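PDB 4R8X: uricase from Bacillus fastidiosus, which probably catalyses the oxidation of urate with molecular oxygen, the first step of the route from urate to (S)-allantoin. Local coordinates for residues E142-T147 with V223-V228; R229-S234 with D257-L262. All coordinates share one frame; numbering follows the deposited sequence.

How the contacts relate
Uricase closes two successive loops on one helix, 225-238. Running from the N terminus, the chain continues from 142-147, at the start of strand 143-153, and returns at 223-228, where contact 1 closes a loop of 75 intervening residues rich in strand and without helix. Contact 2 opens directly afterwards and closes a shorter, mostly helical loop of 22 residues, so the two lie in series and neither nest nor cross. Helix 225-238 serves both: its start meets the sheet, its middle meets the end of helix 244-258. The two contacts also touch directly, through a salt bridge of 2.6 Å between E142 OE1 and R229 NH1.

Contact 1 of 2, residues E142-T147 with V223-V228; sequences EYVTAT and VAAEQV. Unlike the reference sequence in segment 142-147: V144 (reference Ala).
A chi1 of -180° in V144 sets CG1 opposite the residue's own nitrogen and leaves CG2 beside that nitrogen, so that both methyls face the first turn of helix 225-238. There they straddle a single methyl group: A225 CB lies 3.7 Å from V144 CG2 and 4.1 Å from V144 CG1. V144 and A225 are also the pair whose CA atoms lie nearest across the two segments, 6.2 Å apart.

A second torsion matters on the helix. The side chain of E226 leaves the helix alongside the contact, and a bend at chi2 (87°) brings its carboxylate toward the strand, at about a right angle to V144, with E226 OE1 4.0 Å from V144 CG2. This is van der Waals proximity of a charged oxygen to a methyl; the polar demand of E226 OE1 is met by a salt bridge to K36. Sitting in the first turn, the carboxylate would also be expected to interact favourably with the positive end of the helix dipole.

The helix start is itself capped. A224 occupies the N-cap position, and its backbone N donates to Q227 OE1 (3.2 Å, N-H...O angle 157°), the N-H pointing at a lone pair of that oxygen within the plane of the amide. This is half of a capping box: Q227 accepts from the N-cap nitrogen, and A224 has no side-chain oxygen to return the bond.

The contact belongs to the interior of the two-domain tunnelling fold (T-fold) expected of the uricase family. Strand 143-153 hydrogen-bonds between strands 108-125 and 156-173, while A225 also packs on W206 of strand 198-208, placing the helix start against the shared antiparallel sheet.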
loop_
_atom_site.group_PDB
_atom_site.type_symbol
_atom_site.label_atom_id
_atom_site.label_comp_id
_atom_site.label_asym_id
_atom_site.label_seq_id
_atom_site.Cartn_x
_atom_site.Cartn_y
_atom_site.Cartn_z
ATOM N N GLU D 142 7.408 -6.724 -12.884
ATOM C CA GLU D 142 6.489 -6.545 -14.007
ATOM C C GLU D 142 5.636 -7.785 -14.253
ATOM O O GLU D 142 6.044 -8.912 -13.954
ATOM C CB GLU D 142 7.242 -6.145 -15.267
ATOM C CG GLU D 142 8.205 -7.200 -15.784
ATOM C CD GLU D 142 9.625 -6.992 -15.299
ATOM O OE1 GLU D 142 10.547 -7.397 -16.028
ATOM O OE2 GLU D 142 9.830 -6.451 -14.193
ATOM N N TYR D 143 4.444 -7.577 -14.796
ATOM C CA TYR D 143 3.515 -8.678 -14.958
ATOM C C TYR D 143 2.684 -8.496 -16.223
ATOM O O TYR D 143 2.448 -7.373 -16.671
ATOM C CB TYR D 143 2.640 -8.824 -13.704
ATOM C CG TYR D 143 1.796 -7.611 -13.397
ATOM C CD1 TYR D 143 2.274 -6.593 -12.572
ATOM C CD2 TYR D 143 0.524 -7.472 -13.940
ATOM C CE1 TYR D 143 1.500 -5.477 -12.291
ATOM C CE2 TYR D 143 -0.257 -6.369 -13.666
ATOM C CZ TYR D 143 0.233 -5.371 -12.849
ATOM O OH TYR D 143 -0.544 -4.268 -12.591
ATOM N N VAL D 144 2.246 -9.617 -16.777
ATOM C CA VAL D 144 1.475 -9.634 -18.002
ATOM C C VAL D 144 0.039 -9.212 -17.757
ATOM O O VAL D 144 -0.566 -9.557 -16.749
ATOM C CB VAL D 144 1.507 -11.049 -18.615
ATOM C CG1 VAL D 144 0.712 -11.102 -19.913
ATOM C CG2 VAL D 144 2.942 -11.478 -18.868
ATOM N N THR D 145 -0.519 -8.467 -18.706
ATOM C CA THR D 145 -1.915 -8.065 -18.632
ATOM C C THR D 145 -2.659 -8.446 -19.917
ATOM O O THR D 145 -2.049 -8.625 -20.975
ATOM C CB THR D 145 -2.054 -6.539 -18.403
ATOM O OG1 THR D 145 -1.448 -5.835 -19.497
ATOM C CG2 THR D 145 -1.373 -6.126 -17.091
ATOM N N ALA D 146 -3.979 -8.585 -19.807
ATOM C CA ALA D 146 -4.834 -8.771 -20.981
ATOM C C ALA D 146 -6.273 -8.407 -20.659
ATOM O O ALA D 146 -6.698 -8.495 -19.511
ATOM C CB ALA D 146 -4.741 -10.207 -21.499
ATOM N N THR D 147 -7.008 -7.994 -21.689
ATOM C CA THR D 147 -8.447 -7.787 -21.601
ATOM C C THR D 147 -9.072 -8.365 -22.847
ATOM O O THR D 147 -8.548 -8.195 -23.946
ATOM C CB THR D 147 -8.808 -6.285 -21.545
ATOM O OG1 THR D 147 -8.324 -5.721 -20.325
ATOM C CG2 THR D 147 -10.305 -6.070 -21.594
ATOM N N VAL D 223 2.731 -12.803 -29.608
ATOM C CA VAL D 223 3.717 -11.901 -29.035
ATOM C C VAL D 223 3.707 -12.043 -27.517
ATOM O O VAL D 223 2.763 -11.630 -26.855
ATOM C CB VAL D 223 3.443 -10.441 -29.438
ATOM C CG1 VAL D 223 4.523 -9.519 -28.879
ATOM C CG2 VAL D 223 3.380 -10.318 -30.955
ATOM N N ALA D 224 4.762 -12.629 -26.965
ATOM C CA ALA D 224 4.870 -12.767 -25.518
ATOM C C ALA D 224 5.288 -11.442 -24.893
ATOM O O ALA D 224 6.226 -10.786 -25.372
ATOM C CB ALA D 224 5.859 -13.869 -25.152
ATOM N N ALA D 225 4.584 -11.044 -23.834
ATOM C CA ALA D 225 4.909 -9.808 -23.112
ATOM C C ALA D 225 6.370 -9.777 -22.676
ATOM O O ALA D 225 6.985 -8.721 -22.641
ATOM C CB ALA D 225 3.976 -9.611 -21.904
ATOM N N GLU D 226 6.929 -10.941 -22.358
ATOM C CA GLU D 226 8.325 -11.022 -21.950
ATOM C C GLU D 226 9.270 -10.605 -23.067
ATOM O O GLU D 226 10.331 -10.022 -22.809
ATOM C CB GLU D 226 8.655 -12.439 -21.482
ATOM C CG GLU D 226 8.038 -12.798 -20.135
ATOM C CD GLU D 226 6.619 -13.356 -20.224
ATOM O OE1 GLU D 226 6.122 -13.827 -19.184
ATOM O OE2 GLU D 226 6.005 -13.332 -21.309
ATOM N N GLN D 227 8.894 -10.911 -24.303
ATOM C CA GLN D 227 9.693 -10.485 -25.451
ATOM C C GLN D 227 9.670 -8.971 -25.594
ATOM O O GLN D 227 10.691 -8.339 -25.876
ATOM C CB GLN D 227 9.181 -11.123 -26.736
ATOM C CG GLN D 227 9.307 -12.617 -26.767
ATOM C CD GLN D 227 8.778 -13.200 -28.058
ATOM O OE1 GLN D 227 7.567 -13.232 -28.288
ATOM N NE2 GLN D 227 9.682 -13.658 -28.910
ATOM N N VAL D 228 8.497 -8.395 -25.376
ATOM C CA VAL D 228 8.320 -6.954 -25.453
ATOM C C VAL D 228 9.125 -6.265 -24.355
ATOM O O VAL D 228 9.788 -5.256 -24.605
ATOM C CB VAL D 228 6.826 -6.591 -25.375
ATOM C CG1 VAL D 228 6.641 -5.097 -25.243
ATOM C CG2 VAL D 228 6.086 -7.092 -26.634
#

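Contact 2 of 2, residues R229-S234 with D257-L262; sequences RDIAAS and DRFPQL
I231 meets R258 and F259 where two helices, 225-238 and 244-258, pack beside each other on the antiparallel sheet of the T-fold expected of uricases. The tight part is small and apolar. It depends on one methyl, I231 CD1, which is 3.8 Å from F259 CE2 and 4.0 Å from R258 CG. An almost fully extended chi2 (171°) carries CD1 out from the helix to reach them both. The methyl approaches the phenyl ring obliquely, and the two side chains run antiparallel, each overlapping the other's end.

F259 is the residue at which the chain leaves helix 244-258, and it opens a type I turn ending at L262, the first residue of strand 262-271. Its ring is also covered from within the segment: R258 CB lies 4.0 Å above one face, displaced toward the rim. One aromatic side chain thus joins the exit from the helix to the neighbouring helix, while I231 also packs on T254 and I255 of helix 244-258.

The partly exposed side of the contact is polar, and there R229, D230 and R258 turn to other partners. R258 bends at chi2 (-54°), lending only its CG to I231, while its guanidinium group goes to a salt bridge with E30 and a hydrogen bond to the carbonyl oxygen of L322, at the C terminus. On helix 225-238, R229 NE forms a salt bridge of 2.9 Å with D230 OD1, which it meets from above the carboxylate plane. D230 OD2 bonds to S31. S234, by contrast, is buried against the second subunit, whose G124 donates to S234 OG; that hydroxyl itself bonds to D230 O at 2.8 Å, arriving from the face of the carbonyl opposite the one used by S234 N.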
loop_
_atom_site.group_PDB
_atom_site.type_symbol
_atom_site.label_atom_id
_atom_site.label_comp_id
_atom_site.label_asym_id
_atom_site.label_seq_id
_atom_site.Cartn_x
_atom_site.Cartn_y
_atom_site.Cartn_z
ATOM N N ARG D 229 9.082 -6.822 -23.145
ATOM C CA ARG D 229 9.885 -6.327 -22.027
ATOM C C ARG D 229 11.372 -6.345 -22.395
ATOM O O ARG D 229 12.101 -5.382 -22.144
ATOM C CB ARG D 229 9.601 -7.181 -20.785
ATOM C CG ARG D 229 10.299 -6.759 -19.497
ATOM C CD ARG D 229 11.639 -7.467 -19.314
ATOM N NE ARG D 229 11.556 -8.898 -19.596
ATOM C CZ ARG D 229 11.057 -9.802 -18.759
ATOM N NH1 ARG D 229 10.590 -9.432 -17.575
ATOM N NH2 ARG D 229 11.024 -11.081 -19.106
ATOM N N ASP D 230 11.826 -7.444 -22.989
ATOM C CA ASP D 230 13.219 -7.559 -23.409
ATOM C C ASP D 230 13.589 -6.558 -24.506
ATOM O O ASP D 230 14.707 -6.040 -24.511
ATOM C CB ASP D 230 13.546 -8.982 -23.854
ATOM C CG ASP D 230 13.550 -9.971 -22.704
ATOM O OD1 ASP D 230 13.595 -9.534 -21.528
ATOM O OD2 ASP D 230 13.507 -11.185 -22.985
ATOM N N ILE D 231 12.669 -6.282 -25.433
ATOM C CA ILE D 231 12.923 -5.250 -26.437
ATOM C C ILE D 231 13.078 -3.889 -25.755
ATOM O O ILE D 231 14.025 -3.153 -26.018
ATOM C CB ILE D 231 11.823 -5.191 -27.503
ATOM C CG1 ILE D 231 11.857 -6.449 -28.367
ATOM C CG2 ILE D 231 11.990 -3.951 -28.387
ATOM C CD1 ILE D 231 10.665 -6.552 -29.292
ATOM N N ALA D 232 12.144 -3.553 -24.880
ATOM C CA ALA D 232 12.222 -2.297 -24.132
ATOM C C ALA D 232 13.552 -2.123 -23.401
ATOM O O ALA D 232 14.178 -1.069 -23.485
ATOM C CB ALA D 232 11.068 -2.199 -23.144
ATOM N N ALA D 233 13.986 -3.158 -22.689
ATOM C CA ALA D 233 15.228 -3.081 -21.941
ATOM C C ALA D 233 16.419 -2.909 -22.876
ATOM O O ALA D 233 17.327 -2.128 -22.597
ATOM C CB ALA D 233 15.396 -4.319 -21.089
ATOM N N SER D 234 16.394 -3.627 -23.995
ATOM C CA SER D 234 17.491 -3.607 -24.959
ATOM C C SER D 234 17.626 -2.247 -25.631
ATOM O O SER D 234 18.731 -1.730 -25.797
ATOM C CB SER D 234 17.305 -4.704 -26.014
ATOM O OG SER D 234 17.355 -5.989 -25.410
ATOM N N ASP D 257 8.668 -3.431 -35.601
ATOM C CA ASP D 257 9.613 -4.019 -36.548
ATOM C C ASP D 257 9.728 -5.533 -36.363
ATOM O O ASP D 257 9.680 -6.302 -37.330
ATOM C CB ASP D 257 10.984 -3.358 -36.373
ATOM C CG ASP D 257 11.821 -3.372 -37.642
ATOM O OD1 ASP D 257 11.391 -3.938 -38.674
ATOM O OD2 ASP D 257 12.928 -2.792 -37.603
ATOM N N ARG D 258 9.883 -5.958 -35.111
ATOM C CA ARG D 258 10.012 -7.374 -34.802
ATOM C C ARG D 258 8.711 -8.137 -35.000
ATOM O O ARG D 258 8.727 -9.328 -35.329
ATOM C CB ARG D 258 10.486 -7.572 -33.367
ATOM C CG ARG D 258 11.860 -7.032 -33.097
ATOM C CD ARG D 258 12.888 -7.593 -34.068
ATOM N NE ARG D 258 14.205 -7.048 -33.769
ATOM C CZ ARG D 258 15.100 -6.673 -34.673
ATOM N NH1 ARG D 258 14.835 -6.785 -35.967
ATOM N NH2 ARG D 258 16.265 -6.182 -34.281
ATOM N N PHE D 259 7.587 -7.457 -34.789
ATOM C CA PHE D 259 6.288 -8.120 -34.872
ATOM C C PHE D 259 5.359 -7.408 -35.859
ATOM O O PHE D 259 4.522 -6.601 -35.463
ATOM C CB PHE D 259 5.645 -8.219 -33.488
ATOM C CG PHE D 259 6.512 -8.917 -32.473
ATOM C CD1 PHE D 259 6.802 -10.267 -32.613
ATOM C CD2 PHE D 259 7.040 -8.229 -31.387
ATOM C CE1 PHE D 259 7.595 -10.928 -31.686
ATOM C CE2 PHE D 259 7.846 -8.888 -30.456
ATOM C CZ PHE D 259 8.123 -10.237 -30.609
ATOM N N PRO D 260 5.502 -7.718 -37.157
ATOM C CA PRO D 260 4.716 -7.058 -38.210
ATOM C C PRO D 260 3.212 -7.273 -38.055
ATOM O O PRO D 260 2.424 -6.516 -38.633
ATOM C CB PRO D 260 5.204 -7.740 -39.495
ATOM C CG PRO D 260 6.551 -8.257 -39.177
ATOM C CD PRO D 260 6.517 -8.630 -37.715
ATOM N N GLN D 261 2.822 -8.290 -37.291
ATOM C CA GLN D 261 1.412 -8.614 -37.127
ATOM C C GLN D 261 0.714 -7.719 -36.092
ATOM O O GLN D 261 -0.493 -7.833 -35.878
ATOM C CB GLN D 261 1.217 -10.111 -36.818
ATOM C CG GLN D 261 1.509 -10.534 -35.372
ATOM C CD GLN D 261 2.975 -10.836 -35.117
ATOM O OE1 GLN D 261 3.864 -10.243 -35.727
ATOM N NE2 GLN D 261 3.233 -11.758 -34.197
ATOM N N LEU D 262 1.479 -6.833 -35.455
ATOM C CA LEU D 262 0.904 -5.838 -34.544
ATOM C C LEU D 262 0.565 -4.551 -35.297
ATOM O O LEU D 262 1.326 -4.121 -36.160
ATOM C CB LEU D 262 1.878 -5.510 -33.405
ATOM C CG LEU D 262 2.317 -6.654 -32.496
ATOM C CD1 LEU D 262 3.215 -6.128 -31.381
ATOM C CD2 LEU D 262 1.094 -7.368 -31.930
#